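Long-range contacts in methyl-accepting chemotaxis protein (Vibrio cholerae, PDB 6CEQ), which senses oxygen through heme-binding PAS domains of the Aer2 chemoreceptor, of which the second PAS domain is the part present here: residues E35-F40 with V81-E85; R72-T76 with L88-A92. One frame throughout, in Å; residues are numbered along the deposited sequence.

Overall arrangement
Both contacts involve the hairpin of strands 75-81 and 84-94, neighbours in the antiparallel sheet of the PAS domain, and they lie on opposite sides of the chain's centre, with their own centres about 22 Å apart. Contact 1 sits at the turn of the hairpin, where the end of helix 33-39 packs against it mainly through apolar side chains and one bridging water, with no direct hydrogen bond. Contact 2 is at the other end, where the two strands are paired by backbone hydrogen bonds. Each mixes buried and exposed residues: Leu36, Val81 and Leu84 are buried in contact 1, Leu88 and Cys90 in contact 2. Both reach the heme pocket, contact 1 through Phe40 and contact 2 through Phe75 and Leu88.

Contact 1: E35-F40 with V81-E85; sequences ELAQAF and VGSLE
Leu36 reaches from helix 33-39 into the turn of the hairpin. Its CB bears CG beside the backbone N (chi1 -70°), which carries the branch to Leu84, whose CD1 lies 4.1 Å from Leu36 CG. Beyond CG, Leu36 CD2 touches two side chains, 3.7 Å from Val81 CG1 and 3.8 Å from Leu84 CD1. Val81 CG1 is shared: it also meets the ring of Phe40 at its edge, near the ring plane, 3.7 Å from CE1. The other branch of Leu84, CD2, lies 3.9 Å from Glu35 CB, the two side chains crossing at about a right angle. Further out, Ser83 OG comes up against Glu35 CG. Ala39 CB rests on the backbone of the turn, 3.6 Å from Gly82 CA, where Gly82 takes a positive phi (59°). One water ties the backbones together, donating to Glu35 O (2.7 Å) and accepting from Ser83 N (3.0 Å). Within the turn, Val81 and Leu84 exchange backbone hydrogen bonds in both directions. Phe43 adds to the packing round Leu36, and Arg32 and Thr111 to that round Leu84. Phe40, just past the helix end, also touches the heme. The arrangement is a beta hairpin with a two-residue loop, closed by a type II' turn and packed against a helix at the border of a PAS heme pocket.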
ATOM      1  N   GLU A  35      -4.694  15.125   5.439  1.00 28.09           N
ATOM      2  CA  GLU A  35      -3.860  14.371   6.370  1.00 25.68           C
ATOM      3  C   GLU A  35      -2.612  13.824   5.679  1.00 28.28           C
ATOM      4  O   GLU A  35      -1.534  13.767   6.283  1.00 32.86           O
ATOM      5  CB  GLU A  35      -4.676  13.240   6.994  1.00 27.58           C
ATOM      6  CG  GLU A  35      -5.759  13.696   7.965  1.00 24.97           C
ATOM      7  CD  GLU A  35      -7.024  14.199   7.285  1.00 32.93           C
ATOM      8  OE1 GLU A  35      -7.164  14.029   6.054  1.00 29.06           O
ATOM      9  OE2 GLU A  35      -7.891  14.760   7.991  1.00 34.55           O
ATOM     10  N   LEU A  36      -2.738  13.397   4.419  1.00 27.88           N
ATOM     11  CA  LEU A  36      -1.596  12.789   3.739  1.00 27.99           C
ATOM     12  C   LEU A  36      -0.563  13.834   3.327  1.00 36.20           C
ATOM     13  O   LEU A  36       0.642  13.555   3.337  1.00 39.29           O
ATOM     14  CB  LEU A  36      -2.061  11.982   2.531  1.00 25.61           C
ATOM     15  CG  LEU A  36      -2.806  10.718   2.956  1.00 25.64           C
ATOM     16  CD1 LEU A  36      -3.447  10.064   1.756  1.00 28.14           C
ATOM     17  CD2 LEU A  36      -1.866   9.759   3.669  1.00 34.05           C
ATOM     18  N   ALA A  37      -1.006  15.030   2.935  1.00 35.12           N
ATOM     19  CA  ALA A  37      -0.048  16.077   2.596  1.00 35.09           C
ATOM     20  C   ALA A  37       0.696  16.605   3.821  1.00 39.03           C
ATOM     21  O   ALA A  37       1.817  17.105   3.683  1.00 34.89           O
ATOM     22  CB  ALA A  37      -0.750  17.232   1.877  1.00 42.11           C
ATOM     23  N   GLN A  38       0.112  16.495   5.016  1.00 30.80           N
ATOM     24  CA  GLN A  38       0.851  16.837   6.226  1.00 34.07           C
ATOM     25  C   GLN A  38       1.963  15.828   6.500  1.00 44.60           C
ATOM     26  O   GLN A  38       3.085  16.211   6.855  1.00 40.73           O
ATOM     27  CB  GLN A  38      -0.099  16.919   7.421  1.00 36.30           C
ATOM     28  CG  GLN A  38       0.600  17.240   8.733  1.00 51.95           C
ATOM     29  CD  GLN A  38      -0.360  17.683   9.823  1.00 66.12           C
ATOM     30  OE1 GLN A  38      -1.417  18.247   9.543  1.00 62.16           O
ATOM     31  NE2 GLN A  38       0.004  17.424  11.074  1.00 63.35           N
ATOM     32  N   ALA A  39       1.676  14.536   6.328  1.00 42.22           N
ATOM     33  CA  ALA A  39       2.688  13.513   6.565  1.00 37.95           C
ATOM     34  C   ALA A  39       3.666  13.380   5.406  1.00 27.42           C
ATOM     35  O   ALA A  39       4.846  13.081   5.625  1.00 32.04           O
ATOM     36  CB  ALA A  39       2.012  12.169   6.822  1.00 34.36           C
ATOM     37  N   PHE A  40       3.203  13.631   4.185  1.00 22.70           N
ATOM     38  CA  PHE A  40       3.999  13.485   2.966  1.00 26.59           C
ATOM     39  C   PHE A  40       3.757  14.711   2.094  1.00 35.34           C
ATOM     40  O   PHE A  40       2.960  14.673   1.156  1.00 29.86           O
ATOM     41  CB  PHE A  40       3.632  12.202   2.216  1.00 26.88           C
ATOM     42  CG  PHE A  40       3.762  10.943   3.041  1.00 23.13           C
ATOM     43  CD1 PHE A  40       2.674  10.401   3.689  1.00 24.11           C
ATOM     44  CD2 PHE A  40       4.993  10.326   3.179  1.00 29.43           C
ATOM     45  CE1 PHE A  40       2.800   9.247   4.441  1.00 28.23           C
ATOM     46  CE2 PHE A  40       5.126   9.169   3.923  1.00 33.82           C
ATOM     47  CZ  PHE A  40       4.026   8.634   4.558  1.00 24.87           C
ATOM     48  N   VAL A  81      -0.322   6.101   9.153  1.00 21.64           N
ATOM     49  CA  VAL A  81       0.071   6.869   7.981  1.00 23.84           C
ATOM     50  C   VAL A  81      -0.339   8.300   8.293  1.00 28.66           C
ATOM     51  O   VAL A  81      -1.503   8.674   8.109  1.00 26.17           O
ATOM     52  CB  VAL A  81      -0.594   6.351   6.699  1.00 26.92           C
ATOM     53  CG1 VAL A  81      -0.034   7.050   5.483  1.00 30.17           C
ATOM     54  CG2 VAL A  81      -0.402   4.854   6.585  1.00 25.04           C
ATOM     55  N   GLY A  82       0.601   9.104   8.779  1.00 27.11           N
ATOM     56  CA  GLY A  82       0.211  10.382   9.350  1.00 26.64           C
ATOM     57  C   GLY A  82      -0.747  10.148  10.500  1.00 31.73           C
ATOM     58  O   GLY A  82      -0.494   9.327  11.387  1.00 31.94           O
ATOM     59  N   SER A  83      -1.877  10.856  10.483  1.00 30.66           N
ATOM     60  CA  SER A  83      -2.922  10.668  11.482  1.00 29.78           C
ATOM     61  C   SER A  83      -3.921   9.583  11.097  1.00 31.80           C
ATOM     62  O   SER A  83      -4.889   9.362  11.834  1.00 34.10           O
ATOM     63  CB  SER A  83      -3.664  11.986  11.733  1.00 34.35           C
ATOM     64  OG  SER A  83      -4.345  12.419  10.571  1.00 36.92           O
ATOM     65  N   LEU A  84      -3.718   8.909   9.971  1.00 23.81           N
ATOM     66  CA  LEU A  84      -4.578   7.804   9.589  1.00 24.31           C
ATOM     67  C   LEU A  84      -4.055   6.514  10.213  1.00 22.90           C
ATOM     68  O   LEU A  84      -2.891   6.415  10.609  1.00 21.47           O
ATOM     69  CB  LEU A  84      -4.637   7.665   8.069  1.00 21.77           C
ATOM     70  CG  LEU A  84      -4.857   8.977   7.311  1.00 25.93           C
ATOM     71  CD1 LEU A  84      -4.881   8.732   5.814  1.00 26.89           C
ATOM     72  CD2 LEU A  84      -6.138   9.658   7.785  1.00 28.04           C
ATOM     73  N   GLU A  85      -4.935   5.519  10.285  1.00 20.92           N
ATOM     74  CA  GLU A  85      -4.590   4.209  10.819  1.00 17.69           C
ATOM     75  C   GLU A  85      -5.239   3.149   9.946  1.00 21.46           C
ATOM     76  O   GLU A  85      -6.403   3.291   9.568  1.00 18.39           O
ATOM     77  CB  GLU A  85      -5.089   4.045  12.259  1.00 25.14           C
ATOM     78  CG  GLU A  85      -4.064   4.288  13.339  1.00 50.15           C
ATOM     79  CD  GLU A  85      -4.577   3.870  14.706  1.00 71.58           C
ATOM     80  OE1 GLU A  85      -5.240   4.696  15.375  1.00 72.32           O
ATOM     81  OE2 GLU A  85      -4.338   2.709  15.105  1.00 73.04           O
TER
HETATM   82  O   HOH W   1      -1.254  13.388   8.965  1.00 32.76           O

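Contact 2: R72-T76 with L88-A92; sequences RLPFT and LTCIA. With HEM (protoporphyrin IX containing Fe), chain D.
Phe75 and Cys90 form an antiparallel hydrogen-bonded pair, with two backbone bonds: Phe75 N to Cys90 O (2.9 Å, 166° at the hydrogen) and Cys90 N to Phe75 O (2.8 Å). Thr76 and Thr89 follow as a non-hydrogen-bonded pair. CA-H...O contacts supplement this pairing: Thr76 CA approaches Leu88 O at 3.2 Å, and Pro74 CA, after a cis peptide bond, approaches Cys90 O, the same oxygen that takes the bond from Phe75 N. The pairing belongs to the hairpin at one edge of the PAS sheet; on its far side strand 84-94 bonds to strand 100-109. Among apolar contacts, Leu73 spreads its two methyls along the neighbouring strand, CD1 to Ala92 CB at 4.0 Å and CD2 to Cys90 SG. Pro74 CB meets Ile91 CG2. With chi1 at 178° the Phe75 ring swings away from its own N toward Leu88 and the heme, and Leu88 CD2 meets its edge in plane, 3.9 Å from Phe75 CD2. Heme contacts come from the same two residues. Leu88 CD1 lies 3.5 Å from pyrrole carbon C2A, while Phe75 CE2 approaches propionate carbon CAA at 3.8 Å and has O1A of that propionate at the ring's edge. Ile66 of helix 60-68 touches both Leu73 and Phe75.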
ATOM      1  N   ARG A  72       7.511 -15.872   3.275  1.00 23.78           N
ATOM      2  CA  ARG A  72       7.023 -15.395   4.563  1.00 23.97           C
ATOM      3  C   ARG A  72       5.755 -14.559   4.446  1.00 28.93           C
ATOM      4  O   ARG A  72       5.242 -14.090   5.468  1.00 31.22           O
ATOM      5  CB  ARG A  72       8.103 -14.596   5.298  1.00 27.05           C
ATOM      6  CG  ARG A  72       9.393 -15.382   5.501  1.00 31.63           C
ATOM      7  CD  ARG A  72      10.353 -14.700   6.472  1.00 37.62           C
ATOM      8  NE  ARG A  72      10.840 -13.387   6.054  1.00 40.52           N
ATOM      9  CZ  ARG A  72      12.102 -13.145   5.711  1.00 40.05           C
ATOM     10  NH1 ARG A  72      12.990 -14.130   5.727  1.00 40.57           N
ATOM     11  NH2 ARG A  72      12.481 -11.924   5.357  1.00 31.46           N
ATOM     12  N   LEU A  73       5.226 -14.390   3.245  1.00 22.16           N
ATOM     13  CA  LEU A  73       3.926 -13.759   3.083  1.00 20.86           C
ATOM     14  C   LEU A  73       2.859 -14.839   3.204  1.00 23.47           C
ATOM     15  O   LEU A  73       3.142 -16.024   2.983  1.00 21.86           O
ATOM     16  CB  LEU A  73       3.808 -13.051   1.724  1.00 16.23           C
ATOM     17  CG  LEU A  73       4.754 -11.888   1.412  1.00 17.94           C
ATOM     18  CD1 LEU A  73       4.542 -11.284   0.017  1.00 21.04           C
ATOM     19  CD2 LEU A  73       4.533 -10.814   2.463  1.00 16.99           C
ATOM     20  N   PRO A  74       1.630 -14.487   3.601  1.00 20.68           N
ATOM     21  CA  PRO A  74       1.087 -13.153   3.893  1.00 20.40           C
ATOM     22  C   PRO A  74       1.618 -12.482   5.165  1.00 22.72           C
ATOM     23  O   PRO A  74       2.018 -13.141   6.134  1.00 25.09           O
ATOM     24  CB  PRO A  74      -0.423 -13.410   4.009  1.00 25.39           C
ATOM     25  CG  PRO A  74      -0.530 -14.822   4.437  1.00 37.74           C
ATOM     26  CD  PRO A  74       0.622 -15.549   3.786  1.00 22.63           C
ATOM     27  N   PHE A  75       1.643 -11.153   5.127  1.00 18.91           N
ATOM     28  CA  PHE A  75       2.090 -10.312   6.229  1.00 17.94           C
ATOM     29  C   PHE A  75       0.943  -9.409   6.658  1.00 18.72           C
ATOM     30  O   PHE A  75       0.250  -8.844   5.813  1.00 18.32           O
ATOM     31  CB  PHE A  75       3.313  -9.469   5.807  1.00 18.11           C
ATOM     32  CG  PHE A  75       3.809  -8.533   6.871  1.00 18.80           C
ATOM     33  CD1 PHE A  75       4.805  -8.927   7.749  1.00 20.75           C
ATOM     34  CD2 PHE A  75       3.282  -7.255   6.991  1.00 19.24           C
ATOM     35  CE1 PHE A  75       5.262  -8.068   8.724  1.00 23.68           C
ATOM     36  CE2 PHE A  75       3.740  -6.383   7.967  1.00 22.56           C
ATOM     37  CZ  PHE A  75       4.729  -6.789   8.831  1.00 26.49           C
ATOM     38  N   THR A  76       0.733  -9.271   7.973  1.00 20.31           N
ATOM     39  CA  THR A  76      -0.309  -8.391   8.485  1.00 16.71           C
ATOM     40  C   THR A  76       0.251  -7.484   9.566  1.00 26.86           C
ATOM     41  O   THR A  76       1.154  -7.869  10.315  1.00 23.52           O
ATOM     42  CB  THR A  76      -1.500  -9.156   9.069  1.00 18.78           C
ATOM     43  OG1 THR A  76      -1.089  -9.854  10.254  1.00 22.58           O
ATOM     44  CG2 THR A  76      -2.041 -10.151   8.055  1.00 21.25           C
ATOM     45  N   LEU A  88      -3.295  -3.569   7.826  1.00 17.14           N
ATOM     46  CA  LEU A  88      -2.628  -3.859   6.566  1.00 17.44           C
ATOM     47  C   LEU A  88      -2.525  -5.356   6.329  1.00 19.23           C
ATOM     48  O   LEU A  88      -2.178  -6.121   7.237  1.00 19.01           O
ATOM     49  CB  LEU A  88      -1.222  -3.247   6.554  1.00 16.46           C
ATOM     50  CG  LEU A  88      -0.284  -3.576   5.389  1.00 20.05           C
ATOM     51  CD1 LEU A  88       0.605  -2.370   5.116  1.00 16.74           C
ATOM     52  CD2 LEU A  88       0.587  -4.808   5.666  1.00 19.84           C
ATOM     53  N   THR A  89      -2.784  -5.766   5.090  1.00 15.77           N
ATOM     54  CA  THR A  89      -2.529  -7.132   4.654  1.00 16.22           C
ATOM     55  C   THR A  89      -1.697  -7.089   3.385  1.00 18.13           C
ATOM     56  O   THR A  89      -2.053  -6.384   2.442  1.00 17.85           O
ATOM     57  CB  THR A  89      -3.828  -7.886   4.384  1.00 21.53           C
ATOM     58  OG1 THR A  89      -4.667  -7.792   5.537  1.00 18.67           O
ATOM     59  CG2 THR A  89      -3.530  -9.350   4.091  1.00 22.60           C
ATOM     60  N   CYS A  90      -0.595  -7.840   3.364  1.00 14.27           N
ATOM     61  CA  CYS A  90       0.272  -7.936   2.196  1.00 18.57           C
ATOM     62  C   CYS A  90       0.325  -9.391   1.746  1.00 21.39           C
ATOM     63  O   CYS A  90       0.683 -10.271   2.535  1.00 20.17           O
ATOM     64  CB  CYS A  90       1.676  -7.427   2.529  1.00 18.46           C
ATOM     65  SG  CYS A  90       2.778  -7.332   1.112  1.00 22.11           S
ATOM     66  N   ILE A  91      -0.035  -9.643   0.489  1.00 16.95           N
ATOM     67  CA  ILE A  91      -0.067 -10.992  -0.062  1.00 20.90           C
ATOM     68  C   ILE A  91       0.798 -11.033  -1.316  1.00 19.03           C
ATOM     69  O   ILE A  91       1.064 -10.011  -1.955  1.00 19.85           O
ATOM     70  CB  ILE A  91      -1.502 -11.465  -0.381  1.00 21.23           C
ATOM     71  CG1 ILE A  91      -2.154 -10.546  -1.415  1.00 26.84           C
ATOM     72  CG2 ILE A  91      -2.340 -11.508   0.882  1.00 25.39           C
ATOM     73  CD1 ILE A  91      -2.195 -11.123  -2.822  1.00 37.94           C
ATOM     74  N   ALA A  92       1.234 -12.242  -1.670  1.00 17.35           N
ATOM     75  CA  ALA A  92       2.063 -12.432  -2.849  1.00 17.90           C
ATOM     76  C   ALA A  92       1.186 -12.553  -4.087  1.00 22.23           C
ATOM     77  O   ALA A  92       0.258 -13.366  -4.123  1.00 25.01           O
ATOM     78  CB  ALA A  92       2.934 -13.689  -2.696  1.00 19.90           C
TER
HETATM   79  CHA HEM D 401       3.727   0.245   6.167  1.00 15.68           C
HETATM   80  CHB HEM D 401       4.420  -2.136   2.007  1.00 18.23           C
HETATM   81  CHC HEM D 401       2.472   1.710  -0.292  1.00 17.78           C
HETATM   82  CHD HEM D 401       3.660   4.361   3.588  1.00 20.13           C
HETATM   83  C1A HEM D 401       3.934  -0.758   5.247  1.00 21.77           C
HETATM   84  C2A HEM D 401       4.061  -2.126   5.559  1.00 19.70           C
HETATM   85  C3A HEM D 401       4.257  -2.804   4.397  1.00 21.09           C
HETATM   86  C4A HEM D 401       4.259  -1.861   3.351  1.00 20.82           C
HETATM   87  CMA HEM D 401       4.443  -4.293   4.256  1.00 21.72           C
HETATM   88  CAA HEM D 401       3.991  -2.731   6.938  1.00 17.89           C
HETATM   89  CBA HEM D 401       5.308  -2.476   7.674  1.00 21.96           C
HETATM   90  CGA HEM D 401       5.180  -2.933   9.104  1.00 31.32           C
HETATM   91  O1A HEM D 401       4.070  -2.887   9.678  1.00 26.50           O
HETATM   92  O2A HEM D 401       6.185  -3.358   9.716  1.00 24.62           O
HETATM   93  C1B HEM D 401       3.863  -1.294   1.034  1.00 17.83           C
HETATM   94  C2B HEM D 401       3.628  -1.715  -0.302  1.00 19.17           C
HETATM   95  C3B HEM D 401       3.082  -0.658  -0.969  1.00 23.30           C
HETATM   96  C4B HEM D 401       2.987   0.446   0.016  1.00 19.54           C
HETATM   97  CMB HEM D 401       3.927  -3.076  -0.876  1.00 23.06           C
HETATM   98  CAB HEM D 401       2.671  -0.619  -2.383  1.00 25.29           C
HETATM   99  CBB HEM D 401       2.000  -1.640  -2.909  1.00 22.05           C
HETATM  100  C1C HEM D 401       2.640   2.803   0.552  1.00 21.93           C
HETATM  101  C2C HEM D 401       2.292   4.134   0.272  1.00 20.91           C
HETATM  102  C3C HEM D 401       2.632   4.893   1.382  1.00 20.50           C
HETATM  103  C4C HEM D 401       3.192   4.007   2.344  1.00 19.52           C
HETATM  104  CMC HEM D 401       1.664   4.643  -1.001  1.00 17.27           C
HETATM  105  CAC HEM D 401       2.446   6.347   1.536  1.00 20.99           C
HETATM  106  CBC HEM D 401       1.337   6.927   1.089  1.00 33.42           C
HETATM  107  C1D HEM D 401       3.697   3.425   4.624  1.00 16.61           C
HETATM  108  C2D HEM D 401       3.756   3.821   6.036  1.00 21.53           C
HETATM  109  C3D HEM D 401       3.774   2.680   6.750  1.00 19.07           C
HETATM  110  C4D HEM D 401       3.724   1.581   5.777  1.00 16.88           C
HETATM  111  CMD HEM D 401       3.791   5.227   6.578  1.00 19.79           C
HETATM  112  CAD HEM D 401       3.833   2.556   8.249  1.00 22.40           C
HETATM  113  CBD HEM D 401       5.110   3.218   8.767  1.00 31.11           C
HETATM  114  CGD HEM D 401       6.309   2.583   8.113  1.00 35.39           C
HETATM  115  O1D HEM D 401       7.031   3.255   7.344  1.00 27.03           O
HETATM  116  O2D HEM D 401       6.583   1.383   8.338  1.00 52.07           O
HETATM  117  NA  HEM D 401       4.058  -0.617   3.887  1.00 14.51           N
HETATM  118  NB  HEM D 401       3.472  -0.019   1.180  1.00 18.46           N
HETATM  119  NC  HEM D 401       3.181   2.749   1.805  1.00 16.69           N
HETATM  120  ND  HEM D 401       3.682   2.087   4.534  1.00 19.67           N
HETATM  121 FE   HEM D 401       3.606   1.076   2.969  1.00 19.08          FE
HETATM  122  O   HOH W   2       1.080   0.746   3.121  1.00 18.86           O